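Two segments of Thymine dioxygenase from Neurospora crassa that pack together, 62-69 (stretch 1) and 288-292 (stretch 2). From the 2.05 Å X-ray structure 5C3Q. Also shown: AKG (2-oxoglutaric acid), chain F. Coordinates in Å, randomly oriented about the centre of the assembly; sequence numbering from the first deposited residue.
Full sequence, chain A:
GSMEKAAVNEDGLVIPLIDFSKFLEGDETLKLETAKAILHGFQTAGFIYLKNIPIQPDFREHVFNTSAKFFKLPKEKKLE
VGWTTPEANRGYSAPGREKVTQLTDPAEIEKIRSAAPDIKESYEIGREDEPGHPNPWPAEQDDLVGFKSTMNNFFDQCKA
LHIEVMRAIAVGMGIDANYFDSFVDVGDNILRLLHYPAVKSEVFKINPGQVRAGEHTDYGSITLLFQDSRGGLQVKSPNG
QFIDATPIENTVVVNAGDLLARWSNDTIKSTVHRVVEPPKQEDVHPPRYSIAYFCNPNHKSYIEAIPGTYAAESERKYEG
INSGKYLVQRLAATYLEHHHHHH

Stretch 1, residues 62-69: HVFNTSAK
Stretch 2, residues 288-292: RYSIA

Residues 62-69 form a helix (phi/psi near -62/-42) lying across the extended strand 288-292, axes 9.3 Å apart at closest and N-to-C directions 112° apart; Phe64 and Tyr289 set the register, with CA atoms 7.4 Å apart. Tyr289 and Ile291 point toward the helix, while Ser290 points away. No direct hydrogen bond joins the stretches, so apolar contact and two waters do the work.

His62 lies out of reach, but its O accepts from Thr66 N (2.8 Å) and Thr66 OG1 (2.7 Å), tying the threonine hydroxyl (chi1 m) to the helix. Val63 (t), compact and branched, brings CG1 to 3.6 Å from Ile291 CD1. Phe64 (chi1 -90°, chi2 80°) offers a flat, apolar ring: Ile291 (m, t) lays CD1 over one face, 3.9 Å from the ring centroid, a CH-pi contact, while Phe64 CD2 lies 3.8 Å from Tyr289 CB. Ser67 (t) points toward the strand; a water bridges the gap, 2.6 Å from Ser67 OG and donating to Ser290 O at 3.0 Å. Small Ala68 lets the Tyr289 ring (m, chi2 -86°) approach, CE1 3.7 Å from Ala68 CA; a second water links Ala68 O (2.8 Å) and Tyr289 OH (2.5 Å). Lys69 (mttt) points away.

Beyond the interface, Arg288 NH1 (2.9 Å) and Ser290 OG (2.7 Å) donate to 2-oxoglutarate O4.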

ATOM      1  N   HIS A  62       3.375   1.219 -18.810  1.00 34.42           N
ATOM      2  CA  HIS A  62       2.989  -0.063 -19.400  1.00 34.19           C
ATOM      3  C   HIS A  62       2.248  -0.953 -18.391  1.00 32.54           C
ATOM      4  O   HIS A  62       1.225  -1.553 -18.723  1.00 32.48           O
ATOM      5  CB  HIS A  62       4.230  -0.785 -19.941  1.00 35.20           C
ATOM      6  CG  HIS A  62       3.958  -2.169 -20.444  1.00 36.68           C
ATOM      7  ND1 HIS A  62       3.183  -2.418 -21.558  1.00 37.96           N
ATOM      8  CD2 HIS A  62       4.369  -3.378 -19.994  1.00 36.67           C
ATOM      9  CE1 HIS A  62       3.126  -3.722 -21.768  1.00 38.25           C
ATOM     10  NE2 HIS A  62       3.837  -4.326 -20.833  1.00 37.71           N
ATOM     11  N   VAL A  63       2.758  -1.022 -17.164  1.00 30.54           N
ATOM     12  CA  VAL A  63       2.124  -1.815 -16.106  1.00 29.58           C
ATOM     13  C   VAL A  63       0.700  -1.318 -15.832  1.00 29.44           C
ATOM     14  O   VAL A  63      -0.230  -2.125 -15.720  1.00 28.95           O
ATOM     15  CB  VAL A  63       2.976  -1.824 -14.813  1.00 28.49           C
ATOM     16  CG1 VAL A  63       2.196  -2.380 -13.628  1.00 27.85           C
ATOM     17  CG2 VAL A  63       4.247  -2.635 -15.029  1.00 28.41           C
ATOM     18  N   PHE A  64       0.531   0.001 -15.748  1.00 29.29           N
ATOM     19  CA  PHE A  64      -0.803   0.601 -15.579  1.00 29.50           C
ATOM     20  C   PHE A  64      -1.735   0.294 -16.751  1.00 30.71           C
ATOM     21  O   PHE A  64      -2.903  -0.026 -16.545  1.00 31.28           O
ATOM     22  CB  PHE A  64      -0.710   2.119 -15.375  1.00 29.24           C
ATOM     23  CG  PHE A  64      -0.585   2.529 -13.935  1.00 28.36           C
ATOM     24  CD1 PHE A  64       0.637   2.463 -13.281  1.00 27.90           C
ATOM     25  CD2 PHE A  64      -1.692   2.981 -13.231  1.00 28.30           C
ATOM     26  CE1 PHE A  64       0.754   2.835 -11.955  1.00 27.19           C
ATOM     27  CE2 PHE A  64      -1.582   3.355 -11.900  1.00 27.74           C
ATOM     28  CZ  PHE A  64      -0.357   3.283 -11.265  1.00 27.35           C
ATOM     29  N   ASN A  65      -1.223   0.396 -17.976  1.00 31.87           N
ATOM     30  CA  ASN A  65      -2.000   0.030 -19.167  1.00 32.50           C
ATOM     31  C   ASN A  65      -2.415  -1.444 -19.140  1.00 32.00           C
ATOM     32  O   ASN A  65      -3.541  -1.790 -19.501  1.00 31.68           O
ATOM     33  CB  ASN A  65      -1.202   0.306 -20.446  1.00 34.26           C
ATOM     34  CG  ASN A  65      -1.053   1.792 -20.748  1.00 35.19           C
ATOM     35  OD1 ASN A  65      -1.948   2.593 -20.470  1.00 35.53           O
ATOM     36  ND2 ASN A  65       0.074   2.161 -21.352  1.00 35.98           N
ATOM     37  N   THR A  66      -1.499  -2.305 -18.704  1.00 31.18           N
ATOM     38  CA  THR A  66      -1.765  -3.734 -18.583  1.00 31.14           C
ATOM     39  C   THR A  66      -2.827  -4.009 -17.515  1.00 30.65           C
ATOM     40  O   THR A  66      -3.706  -4.855 -17.708  1.00 30.56           O
ATOM     41  CB  THR A  66      -0.469  -4.510 -18.265  1.00 31.21           C
ATOM     42  OG1 THR A  66       0.544  -4.146 -19.210  1.00 31.26           O
ATOM     43  CG2 THR A  66      -0.694  -6.010 -18.339  1.00 31.44           C
ATOM     44  N   SER A  67      -2.750  -3.282 -16.399  1.00 29.74           N
ATOM     45  CA  SER A  67      -3.750  -3.381 -15.336  1.00 29.49           C
ATOM     46  C   SER A  67      -5.127  -2.949 -15.831  1.00 29.86           C
ATOM     47  O   SER A  67      -6.127  -3.615 -15.554  1.00 29.56           O
ATOM     48  CB  SER A  67      -3.352  -2.514 -14.134  1.00 28.95           C
ATOM     49  OG  SER A  67      -4.381  -2.493 -13.157  1.00 28.49           O
ATOM     50  N   ALA A  68      -5.170  -1.830 -16.551  1.00 30.26           N
ATOM     51  CA  ALA A  68      -6.413  -1.335 -17.146  1.00 30.90           C
ATOM     52  C   ALA A  68      -7.035  -2.376 -18.080  1.00 31.62           C
ATOM     53  O   ALA A  68      -8.254  -2.508 -18.144  1.00 32.06           O
ATOM     54  CB  ALA A  68      -6.168  -0.032 -17.895  1.00 31.26           C
ATOM     55  N   LYS A  69      -6.195  -3.121 -18.791  1.00 32.22           N
ATOM     56  CA  LYS A  69      -6.674  -4.182 -19.678  1.00 32.97           C
ATOM     57  C   LYS A  69      -7.296  -5.346 -18.906  1.00 32.51           C
ATOM     58  O   LYS A  69      -8.264  -5.945 -19.373  1.00 32.95           O
ATOM     59  CB  LYS A  69      -5.552  -4.672 -20.599  1.00 33.73           C
ATOM     60  CG  LYS A  69      -5.205  -3.676 -21.695  1.00 34.93           C
ATOM     61  CD  LYS A  69      -3.934  -4.060 -22.433  1.00 36.03           C
ATOM     62  CE  LYS A  69      -3.565  -3.012 -23.471  1.00 37.16           C
ATOM     63  NZ  LYS A  69      -2.544  -3.521 -24.428  1.00 38.31           N
ATOM     64  N   ARG A 288     -10.147   5.915 -11.776  1.00 27.19           N
ATOM     65  CA  ARG A 288      -8.862   6.070 -11.100  1.00 26.28           C
ATOM     66  C   ARG A 288      -8.157   4.714 -11.007  1.00 25.79           C
ATOM     67  O   ARG A 288      -8.761   3.708 -10.613  1.00 25.28           O
ATOM     68  CB  ARG A 288      -9.046   6.677  -9.703  1.00 25.90           C
ATOM     69  CG  ARG A 288      -7.779   6.723  -8.857  1.00 25.46           C
ATOM     70  CD  ARG A 288      -7.955   7.588  -7.619  1.00 25.38           C
ATOM     71  NE  ARG A 288      -6.692   7.810  -6.914  1.00 25.09           N
ATOM     72  CZ  ARG A 288      -6.129   6.963  -6.051  1.00 25.05           C
ATOM     73  NH1 ARG A 288      -6.701   5.799  -5.759  1.00 24.55           N
ATOM     74  NH2 ARG A 288      -4.972   7.283  -5.476  1.00 25.17           N
ATOM     75  N   TYR A 289      -6.880   4.699 -11.376  1.00 25.34           N
ATOM     76  CA  TYR A 289      -6.045   3.513 -11.253  1.00 24.88           C
ATOM     77  C   TYR A 289      -4.938   3.769 -10.261  1.00 24.33           C
ATOM     78  O   TYR A 289      -4.293   4.821 -10.283  1.00 24.32           O
ATOM     79  CB  TYR A 289      -5.422   3.136 -12.594  1.00 25.40           C
ATOM     80  CG  TYR A 289      -6.435   2.704 -13.610  1.00 26.00           C
ATOM     81  CD1 TYR A 289      -6.870   1.387 -13.664  1.00 26.02           C
ATOM     82  CD2 TYR A 289      -6.973   3.616 -14.509  1.00 26.83           C
ATOM     83  CE1 TYR A 289      -7.814   0.984 -14.591  1.00 26.87           C
ATOM     84  CE2 TYR A 289      -7.917   3.226 -15.445  1.00 27.49           C
ATOM     85  CZ  TYR A 289      -8.333   1.909 -15.481  1.00 27.54           C
ATOM     86  OH  TYR A 289      -9.270   1.517 -16.402  1.00 28.35           O
ATOM     87  N   SER A 290      -4.722   2.801  -9.383  1.00 23.80           N
ATOM     88  CA  SER A 290      -3.542   2.793  -8.542  1.00 23.32           C
ATOM     89  C   SER A 290      -3.043   1.367  -8.390  1.00 23.11           C
ATOM     90  O   SER A 290      -3.746   0.398  -8.715  1.00 22.69           O
ATOM     91  CB  SER A 290      -3.835   3.418  -7.172  1.00 23.01           C
ATOM     92  OG  SER A 290      -4.770   2.648  -6.441  1.00 23.45           O
ATOM     93  N   ILE A 291      -1.808   1.254  -7.918  1.00 22.61           N
ATOM     94  CA  ILE A 291      -1.200  -0.025  -7.632  1.00 22.38           C
ATOM     95  C   ILE A 291      -0.571   0.070  -6.249  1.00 22.08           C
ATOM     96  O   ILE A 291       0.316   0.903  -6.014  1.00 22.51           O
ATOM     97  CB  ILE A 291      -0.132  -0.394  -8.683  1.00 22.87           C
ATOM     98  CG1 ILE A 291      -0.746  -0.386 -10.089  1.00 23.60           C
ATOM     99  CG2 ILE A 291       0.477  -1.753  -8.357  1.00 22.86           C
ATOM    100  CD1 ILE A 291       0.237  -0.651 -11.211  1.00 24.18           C
ATOM    101  N   ALA A 292      -1.047  -0.768  -5.335  1.00 21.59           N
ATOM    102  CA  ALA A 292      -0.468  -0.876  -4.005  1.00 21.21           C
ATOM    103  C   ALA A 292       0.360  -2.146  -3.925  1.00 21.24           C
ATOM    104  O   ALA A 292      -0.172  -3.256  -4.041  1.00 21.48           O
ATOM    105  CB  ALA A 292      -1.556  -0.889  -2.948  1.00 20.98           C
TER
HETATM  106  C1  AKG F 402      -4.754   0.272  -0.191  1.00 26.27           C
HETATM  107  O1  AKG F 402      -4.409  -0.177   0.934  1.00 24.89           O
HETATM  108  O2  AKG F 402      -5.108  -0.487  -1.117  1.00 25.89           O
HETATM  109  C2  AKG F 402      -4.757   1.725  -0.424  1.00 26.44           C
HETATM  110  O5  AKG F 402      -4.574   2.493   0.517  1.00 25.65           O
HETATM  111  C3  AKG F 402      -4.991   2.259  -1.824  1.00 26.72           C
HETATM  112  C4  AKG F 402      -4.790   3.771  -1.870  1.00 26.70           C
HETATM  113  C5  AKG F 402      -4.935   4.310  -3.274  1.00 26.76           C
HETATM  114  O3  AKG F 402      -4.356   5.383  -3.547  1.00 26.96           O
HETATM  115  O4  AKG F 402      -5.626   3.694  -4.114  1.00 26.46           O
HETATM  116  O   HOH W   1      -4.317  -0.469 -11.523  1.00 29.55           O
HETATM  117  O   HOH W   2     -10.004  -0.856 -16.792  1.00 32.97           O